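Local coordinates for protein beta-glucoside phosphorylase BglX (Unidentified, PDB 5VQE) that probably cleaves beta-glucosides with phosphate to release glucose 1-phosphate, as a phosphorylase of glycoside hydrolase family 3, at residues V110-E122 against N161-M175. Numbering follows the deposited sequence.
Sequences VASPMGVAATDDE and NVRTYGSDPERIIRM
Asp120 OD1 takes two arginines at once: Arg171 NE, 2.8 Å away, comes from above the carboxylate plane in a nearly straight bond (173°), while Arg174 NH2 donates to the syn lone pair of OD1 in a longer bond (3.2 Å). A water also donates to this OD1. Replacing Asp120 by an alanine would probably leave both arginines without their shared acceptor and free their guanidinium groups to turn. Met114 CB sits 3.3 Å from Thr164 O; with CG anti to the backbone N (chi1 -176°), CG stays 4.2 Å from Thr164 O before the bend at the CG-SD bond carries CE to 3.3 Å from Asn161 O and near Thr164 OG1. The backbone N of Met114 donates to Val162 O at 3.1 Å. Pro113 CB makes an off-centre CH-pi contact with the Tyr165 ring, 4.1 Å from the centroid, and Met175 CB lies 3.5 Å above the plane of that ring. Met175 SD continues to Val116 CG1, and its CE packs against the backbone of Asp120 and Asp121. Arg163, in the short 3-10 turn that follows Asn161, binds the sugar O3 through NH2 and pairs with Glu94, so the contact borders the glucoside pocket. Within the TIM-barrel-like domain, the axes of 113-119 and of 169-175, the first turns of helix 169-184, make an angle of 104°, with helix 122-138 touching Val116 and Met175, and helix 216-232 covering Ile172 and Ile173.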
ATOM      1  N   VAL A 110      -0.639   3.519  12.094  1.00 10.80           N
ATOM      2  CA  VAL A 110       0.692   3.442  12.688  1.00 12.86           C
ATOM      3  C   VAL A 110       1.638   4.376  11.945  1.00 14.60           C
ATOM      4  O   VAL A 110       2.075   5.400  12.483  1.00 14.16           O
ATOM      5  CB  VAL A 110       1.225   2.000  12.669  1.00 13.42           C
ATOM      6  CG1 VAL A 110       2.656   1.936  13.214  1.00 14.92           C
ATOM      7  CG2 VAL A 110       0.301   1.080  13.469  1.00 16.86           C
ATOM      8  N   ALA A 111       1.967   4.025  10.705  1.00 12.44           N
ATOM      9  CA  ALA A 111       2.914   4.795   9.911  1.00 12.72           C
ATOM     10  C   ALA A 111       2.867   4.298   8.477  1.00 14.66           C
ATOM     11  O   ALA A 111       2.456   3.165   8.207  1.00 11.31           O
ATOM     12  CB  ALA A 111       4.339   4.678  10.460  1.00 14.74           C
ATOM     13  N   SER A 112       3.291   5.163   7.555  1.00 14.26           N
ATOM     14  CA  SER A 112       3.598   4.690   6.216  1.00 13.67           C
ATOM     15  C   SER A 112       4.763   3.705   6.296  1.00 12.37           C
ATOM     16  O   SER A 112       5.557   3.745   7.240  1.00 10.90           O
ATOM     17  CB  SER A 112       3.959   5.857   5.295  1.00 11.63           C
ATOM     18  OG  SER A 112       5.170   6.479   5.715  1.00 13.09           O
ATOM     19  N   PRO A 113       4.887   2.806   5.314  1.00 10.53           N
ATOM     20  CA  PRO A 113       6.061   1.918   5.305  1.00 11.93           C
ATOM     21  C   PRO A 113       7.382   2.666   5.277  1.00 12.79           C
ATOM     22  O   PRO A 113       8.359   2.222   5.900  1.00 12.72           O
ATOM     23  CB  PRO A 113       5.844   1.081   4.038  1.00 11.81           C
ATOM     24  CG  PRO A 113       4.360   1.035   3.887  1.00 13.47           C
ATOM     25  CD  PRO A 113       3.873   2.389   4.330  1.00 13.63           C
ATOM     26  N   MET A 114       7.448   3.798   4.575  1.00 10.62           N
ATOM     27  CA  MET A 114       8.715   4.507   4.499  1.00 12.44           C
ATOM     28  C   MET A 114       9.083   5.102   5.849  1.00 12.24           C
ATOM     29  O   MET A 114      10.261   5.115   6.219  1.00 11.43           O
ATOM     30  CB  MET A 114       8.670   5.597   3.429  1.00 10.89           C
ATOM     31  CG  MET A 114      10.013   6.272   3.260  1.00 11.80           C
ATOM     32  SD  MET A 114      10.048   7.510   1.975  1.00 14.30           S
ATOM     33  CE  MET A 114      10.097   6.453   0.516  1.00 13.09           C
ATOM     34  N   GLY A 115       8.091   5.578   6.602  1.00 12.94           N
ATOM     35  CA  GLY A 115       8.361   6.022   7.960  1.00 16.54           C
ATOM     36  C   GLY A 115       8.938   4.907   8.811  1.00 12.59           C
ATOM     37  O   GLY A 115       9.902   5.106   9.550  1.00 13.15           O
ATOM     38  N   VAL A 116       8.348   3.718   8.719  1.00 13.91           N
ATOM     39  CA  VAL A 116       8.925   2.538   9.353  1.00 12.88           C
ATOM     40  C   VAL A 116      10.359   2.322   8.889  1.00 13.87           C
ATOM     41  O   VAL A 116      11.247   2.004   9.691  1.00 14.12           O
ATOM     42  CB  VAL A 116       8.046   1.315   9.049  1.00 12.82           C
ATOM     43  CG1 VAL A 116       8.759   0.012   9.447  1.00 14.57           C
ATOM     44  CG2 VAL A 116       6.711   1.460   9.764  1.00 14.99           C
ATOM     45  N   ALA A 117      10.606   2.456   7.583  1.00 13.25           N
ATOM     46  CA  ALA A 117      11.950   2.231   7.060  1.00 13.63           C
ATOM     47  C   ALA A 117      12.941   3.243   7.619  1.00 13.03           C
ATOM     48  O   ALA A 117      14.114   2.914   7.833  1.00 15.81           O
ATOM     49  CB  ALA A 117      11.945   2.304   5.536  1.00 12.78           C
ATOM     50  N   ALA A 118      12.490   4.480   7.841  1.00 13.30           N
ATOM     51  CA  ALA A 118      13.369   5.512   8.385  1.00 13.31           C
ATOM     52  C   ALA A 118      13.832   5.191   9.804  1.00 15.43           C
ATOM     53  O   ALA A 118      14.888   5.678  10.229  1.00 19.41           O
ATOM     54  CB  ALA A 118      12.661   6.862   8.353  1.00 17.60           C
ATOM     55  N   THR A 119      13.068   4.393  10.561  1.00 16.14           N
ATOM     56  CA  THR A 119      13.573   3.937  11.856  1.00 14.86           C
ATOM     57  C   THR A 119      14.784   3.027  11.691  1.00 17.74           C
ATOM     58  O   THR A 119      15.577   2.886  12.630  1.00 14.28           O
ATOM     59  CB  THR A 119      12.506   3.181  12.666  1.00 15.30           C
ATOM     60  OG1 THR A 119      12.329   1.855  12.143  1.00 13.55           O
ATOM     61  CG2 THR A 119      11.162   3.915  12.680  1.00 15.95           C
ATOM     62  N   ASP A 120      14.936   2.417  10.515  1.00 15.24           N
ATOM     63  CA  ASP A 120      15.966   1.410  10.232  1.00 16.25           C
ATOM     64  C   ASP A 120      15.988   0.302  11.282  1.00 19.57           C
ATOM     65  O   ASP A 120      17.027  -0.305  11.544  1.00 18.98           O
ATOM     66  CB  ASP A 120      17.351   2.040  10.093  1.00 20.88           C
ATOM     67  CG  ASP A 120      18.295   1.183   9.265  1.00 26.43           C
ATOM     68  OD1 ASP A 120      17.810   0.412   8.403  1.00 21.01           O
ATOM     69  OD2 ASP A 120      19.521   1.267   9.476  1.00 28.31           O
ATOM     70  N   ASP A 121      14.838   0.011  11.871  1.00 17.42           N
ATOM     71  CA  ASP A 121      14.700  -1.075  12.833  1.00 18.03           C
ATOM     72  C   ASP A 121      13.610  -2.016  12.340  1.00 18.32           C
ATOM     73  O   ASP A 121      12.431  -1.655  12.337  1.00 15.08           O
ATOM     74  CB  ASP A 121      14.363  -0.537  14.218  1.00 19.74           C
ATOM     75  CG  ASP A 121      14.352  -1.618  15.269  1.00 26.96           C
ATOM     76  OD1 ASP A 121      14.267  -2.815  14.897  1.00 25.49           O
ATOM     77  OD2 ASP A 121      14.437  -1.267  16.465  1.00 27.64           O
ATOM     78  N   GLU A 122      13.992  -3.233  11.956  1.00 19.30           N
ATOM     79  CA  GLU A 122      13.001  -4.157  11.423  1.00 19.02           C
ATOM     80  C   GLU A 122      11.942  -4.518  12.457  1.00 18.99           C
ATOM     81  O   GLU A 122      10.844  -4.936  12.080  1.00 15.30           O
ATOM     82  CB  GLU A 122      13.683  -5.414  10.884  1.00 22.40           C
ATOM     83  CG  GLU A 122      14.426  -6.223  11.899  1.00 26.42           C
ATOM     84  CD  GLU A 122      15.302  -7.267  11.239  1.00 34.69           C
ATOM     85  OE1 GLU A 122      14.834  -8.414  11.089  1.00 34.25           O
ATOM     86  OE2 GLU A 122      16.442  -6.928  10.848  1.00 36.44           O
ATOM     87  N   ASN A 161       6.754   5.751  -3.619  1.00 13.04           N
ATOM     88  CA  ASN A 161       6.943   6.842  -2.648  1.00 13.43           C
ATOM     89  C   ASN A 161       6.827   6.264  -1.239  1.00 14.36           C
ATOM     90  O   ASN A 161       7.455   5.230  -0.952  1.00 14.95           O
ATOM     91  CB  ASN A 161       5.945   7.943  -2.987  1.00 13.65           C
ATOM     92  CG  ASN A 161       6.334   9.282  -2.404  1.00 20.46           C
ATOM     93  OD1 ASN A 161       5.800   9.715  -1.374  1.00 16.68           O
ATOM     94  ND2 ASN A 161       7.276   9.952  -3.061  1.00 15.53           N
ATOM     95  N   VAL A 162       6.031   6.857  -0.348  1.00 14.46           N
ATOM     96  CA  VAL A 162       5.997   6.409   1.039  1.00 14.84           C
ATOM     97  C   VAL A 162       5.356   5.044   1.217  1.00 12.93           C
ATOM     98  O   VAL A 162       5.402   4.505   2.322  1.00 13.32           O
ATOM     99  CB  VAL A 162       5.255   7.417   1.945  1.00 13.45           C
ATOM    100  CG1 VAL A 162       6.000   8.739   1.986  1.00 18.48           C
ATOM    101  CG2 VAL A 162       3.815   7.614   1.505  1.00 15.25           C
ATOM    102  N   ARG A 163       4.750   4.469   0.175  1.00 12.33           N
ATOM    103  CA  ARG A 163       4.219   3.115   0.288  1.00 11.33           C
ATOM    104  C   ARG A 163       5.320   2.065   0.303  1.00 11.93           C
ATOM    105  O   ARG A 163       5.040   0.900   0.617  1.00 11.36           O
ATOM    106  CB  ARG A 163       3.246   2.824  -0.857  1.00 12.35           C
ATOM    107  CG  ARG A 163       1.988   3.694  -0.854  1.00 15.45           C
ATOM    108  CD  ARG A 163       1.156   3.435  -2.098  1.00 14.12           C
ATOM    109  NE  ARG A 163       0.395   2.192  -2.023  1.00 16.34           N
ATOM    110  CZ  ARG A 163      -0.045   1.519  -3.082  1.00 18.30           C
ATOM    111  NH1 ARG A 163       0.211   1.959  -4.311  1.00 17.19           N
ATOM    112  NH2 ARG A 163      -0.728   0.398  -2.915  1.00 16.76           N
ATOM    113  N   THR A 164       6.549   2.444  -0.031  1.00 10.08           N
ATOM    114  CA  THR A 164       7.687   1.540  -0.049  1.00 11.16           C
ATOM    115  C   THR A 164       8.525   1.713   1.211  1.00 12.64           C
ATOM    116  O   THR A 164       8.377   2.675   1.970  1.00 12.28           O
ATOM    117  CB  THR A 164       8.579   1.785  -1.275  1.00 12.58           C
ATOM    118  OG1 THR A 164       9.367   2.965  -1.068  1.00 14.40           O
ATOM    119  CG2 THR A 164       7.768   1.935  -2.551  1.00 12.63           C
ATOM    120  N   TYR A 165       9.432   0.761   1.415  1.00 11.35           N
ATOM    121  CA  TYR A 165      10.476   0.864   2.418  1.00 10.39           C
ATOM    122  C   TYR A 165      11.710   1.584   1.883  1.00 16.21           C
ATOM    123  O   TYR A 165      12.813   1.405   2.415  1.00 13.51           O
ATOM    124  CB  TYR A 165      10.851  -0.529   2.940  1.00 10.58           C
ATOM    125  CG  TYR A 165       9.711  -1.224   3.642  1.00 13.27           C
ATOM    126  CD1 TYR A 165       9.169  -0.703   4.810  1.00 11.67           C
ATOM    127  CD2 TYR A 165       9.166  -2.395   3.135  1.00 13.28           C
ATOM    128  CE1 TYR A 165       8.116  -1.326   5.451  1.00 12.91           C
ATOM    129  CE2 TYR A 165       8.111  -3.026   3.776  1.00 14.94           C
ATOM    130  CZ  TYR A 165       7.592  -2.483   4.927  1.00 14.78           C
ATOM    131  OH  TYR A 165       6.541  -3.103   5.557  1.00 16.74           O
ATOM    132  N   GLY A 166      11.542   2.400   0.850  1.00 13.63           N
ATOM    133  CA  GLY A 166      12.624   3.216   0.343  1.00 15.33           C
ATOM    134  C   GLY A 166      13.283   2.627  -0.883  1.00 16.27           C
ATOM    135  O   GLY A 166      12.659   1.873  -1.633  1.00 13.73           O
ATOM    136  N   SER A 167      14.554   2.959  -1.092  1.00 10.53           N
ATOM    137  CA  SER A 167      15.233   2.646  -2.342  1.00 17.16           C
ATOM    138  C   SER A 167      16.378   1.656  -2.178  1.00 17.96           C
ATOM    139  O   SER A 167      17.084   1.390  -3.154  1.00 20.10           O
ATOM    140  CB  SER A 167      15.749   3.935  -2.983  1.00 18.88           C
ATOM    141  OG  SER A 167      16.651   4.606  -2.119  1.00 20.93           O
ATOM    142  N   ASP A 168      16.585   1.099  -0.982  1.00 16.74           N
ATOM    143  CA  ASP A 168      17.671   0.149  -0.770  1.00 17.38           C
ATOM    144  C   ASP A 168      17.137  -1.277  -0.732  1.00 16.09           C
ATOM    145  O   ASP A 168      16.421  -1.636   0.219  1.00 13.48           O
ATOM    146  CB  ASP A 168      18.421   0.458   0.524  1.00 19.48           C
ATOM    147  CG  ASP A 168      19.555  -0.523   0.780  1.00 25.72           C
ATOM    148  OD1 ASP A 168      20.492  -0.577  -0.038  1.00 34.52           O
ATOM    149  OD2 ASP A 168      19.503  -1.259   1.785  1.00 25.46           O
ATOM    150  N   PRO A 169      17.476  -2.128  -1.701  1.00 17.06           N
ATOM    151  CA  PRO A 169      16.932  -3.496  -1.696  1.00 16.48           C
ATOM    152  C   PRO A 169      17.175  -4.266  -0.410  1.00 16.15           C
ATOM    153  O   PRO A 169      16.306  -5.031   0.018  1.00 14.56           O
ATOM    154  CB  PRO A 169      17.646  -4.140  -2.890  1.00 14.82           C
ATOM    155  CG  PRO A 169      17.845  -3.021  -3.821  1.00 17.18           C
ATOM    156  CD  PRO A 169      18.178  -1.832  -2.962  1.00 17.39           C
ATOM    157  N   GLU A 170      18.334  -4.105   0.224  1.00 15.15           N
ATOM    158  CA  GLU A 170      18.597  -4.885   1.428  1.00 15.16           C
ATOM    159  C   GLU A 170      17.669  -4.471   2.565  1.00 13.49           C
ATOM    160  O   GLU A 170      17.193  -5.323   3.321  1.00 13.59           O
ATOM    161  CB  GLU A 170      20.071  -4.759   1.825  1.00 18.44           C
ATOM    162  CG  GLU A 170      21.029  -5.224   0.720  1.00 20.06           C
ATOM    163  CD  GLU A 170      20.686  -6.609   0.185  1.00 23.14           C
ATOM    164  OE1 GLU A 170      20.597  -7.551   0.999  1.00 22.57           O
ATOM    165  OE2 GLU A 170      20.497  -6.753  -1.047  1.00 24.00           O
ATOM    166  N   ARG A 171      17.359  -3.179   2.677  1.00 13.11           N
ATOM    167  CA  ARG A 171      16.428  -2.735   3.711  1.00 14.08           C
ATOM    168  C   ARG A 171      15.003  -3.179   3.388  1.00 14.34           C
ATOM    169  O   ARG A 171      14.251  -3.584   4.284  1.00 12.11           O
ATOM    170  CB  ARG A 171      16.506  -1.213   3.880  1.00 15.32           C
ATOM    171  CG  ARG A 171      15.605  -0.687   4.982  1.00 14.77           C
ATOM    172  CD  ARG A 171      15.816   0.798   5.315  1.00 17.06           C
ATOM    173  NE  ARG A 171      17.186   1.107   5.732  1.00 15.85           N
ATOM    174  CZ  ARG A 171      18.090   1.740   4.988  1.00 23.38           C
ATOM    175  NH1 ARG A 171      17.800   2.160   3.762  1.00 15.58           N
ATOM    176  NH2 ARG A 171      19.302   1.969   5.479  1.00 27.42           N
ATOM    177  N   ILE A 172      14.615  -3.120   2.112  1.00  9.99           N
ATOM    178  CA  ILE A 172      13.300  -3.613   1.711  1.00  9.02           C
ATOM    179  C   ILE A 172      13.134  -5.068   2.132  1.00 12.20           C
ATOM    180  O   ILE A 172      12.093  -5.457   2.679  1.00 11.24           O
ATOM    181  CB  ILE A 172      13.099  -3.436   0.196  1.00 11.98           C
ATOM    182  CG1 ILE A 172      13.076  -1.944  -0.159  1.00 11.66           C
ATOM    183  CG2 ILE A 172      11.802  -4.090  -0.263  1.00  9.95           C
ATOM    184  CD1 ILE A 172      13.395  -1.650  -1.615  1.00 14.92           C
ATOM    185  N   ILE A 173      14.154  -5.897   1.867  1.00 10.94           N
ATOM    186  CA  ILE A 173      14.093  -7.310   2.238  1.00 11.80           C
ATOM    187  C   ILE A 173      13.924  -7.454   3.746  1.00 12.61           C
ATOM    188  O   ILE A 173      13.070  -8.215   4.218  1.00 13.50           O
ATOM    189  CB  ILE A 173      15.346  -8.054   1.729  1.00 11.89           C
ATOM    190  CG1 ILE A 173      15.338  -8.117   0.194  1.00 12.51           C
ATOM    191  CG2 ILE A 173      15.443  -9.455   2.320  1.00 14.54           C
ATOM    192  CD1 ILE A 173      16.641  -8.605  -0.433  1.00 18.45           C
ATOM    193  N   ARG A 174      14.735  -6.728   4.528  1.00 13.78           N
ATOM    194  CA  ARG A 174      14.645  -6.818   5.988  1.00 15.51           C
ATOM    195  C   ARG A 174      13.252  -6.446   6.473  1.00 14.50           C
ATOM    196  O   ARG A 174      12.640  -7.159   7.280  1.00 15.03           O
ATOM    197  CB  ARG A 174      15.659  -5.885   6.662  1.00 16.00           C
ATOM    198  CG  ARG A 174      17.109  -6.207   6.464  1.00 26.21           C
ATOM    199  CD  ARG A 174      17.966  -5.520   7.533  1.00 20.05           C
ATOM    200  NE  ARG A 174      18.031  -4.059   7.430  1.00 23.32           N
ATOM    201  CZ  ARG A 174      18.820  -3.396   6.584  1.00 26.87           C
ATOM    202  NH1 ARG A 174      19.598  -4.055   5.723  1.00 23.32           N
ATOM    203  NH2 ARG A 174      18.822  -2.068   6.586  1.00 26.11           N
ATOM    204  N   MET A 175      12.749  -5.307   6.006  1.00 11.91           N
ATOM    205  CA  MET A 175      11.495  -4.769   6.513  1.00 10.94           C
ATOM    206  C   MET A 175      10.315  -5.629   6.082  1.00 11.57           C
ATOM    207  O   MET A 175       9.408  -5.898   6.877  1.00 12.94           O
ATOM    208  CB  MET A 175      11.326  -3.331   6.022  1.00 10.55           C
ATOM    209  CG  MET A 175      12.384  -2.367   6.544  1.00 15.02           C
ATOM    210  SD  MET A 175      12.050  -1.937   8.256  1.00 15.74           S
ATOM    211  CE  MET A 175      13.549  -1.051   8.730  1.00 17.43           C
TER
HETATM  212  O   HOH W   1      16.930  -2.603   9.144  1.00 24.06           O
HETATM  213  O   HOH W   2      13.754  -9.213   8.916  1.00 18.46           O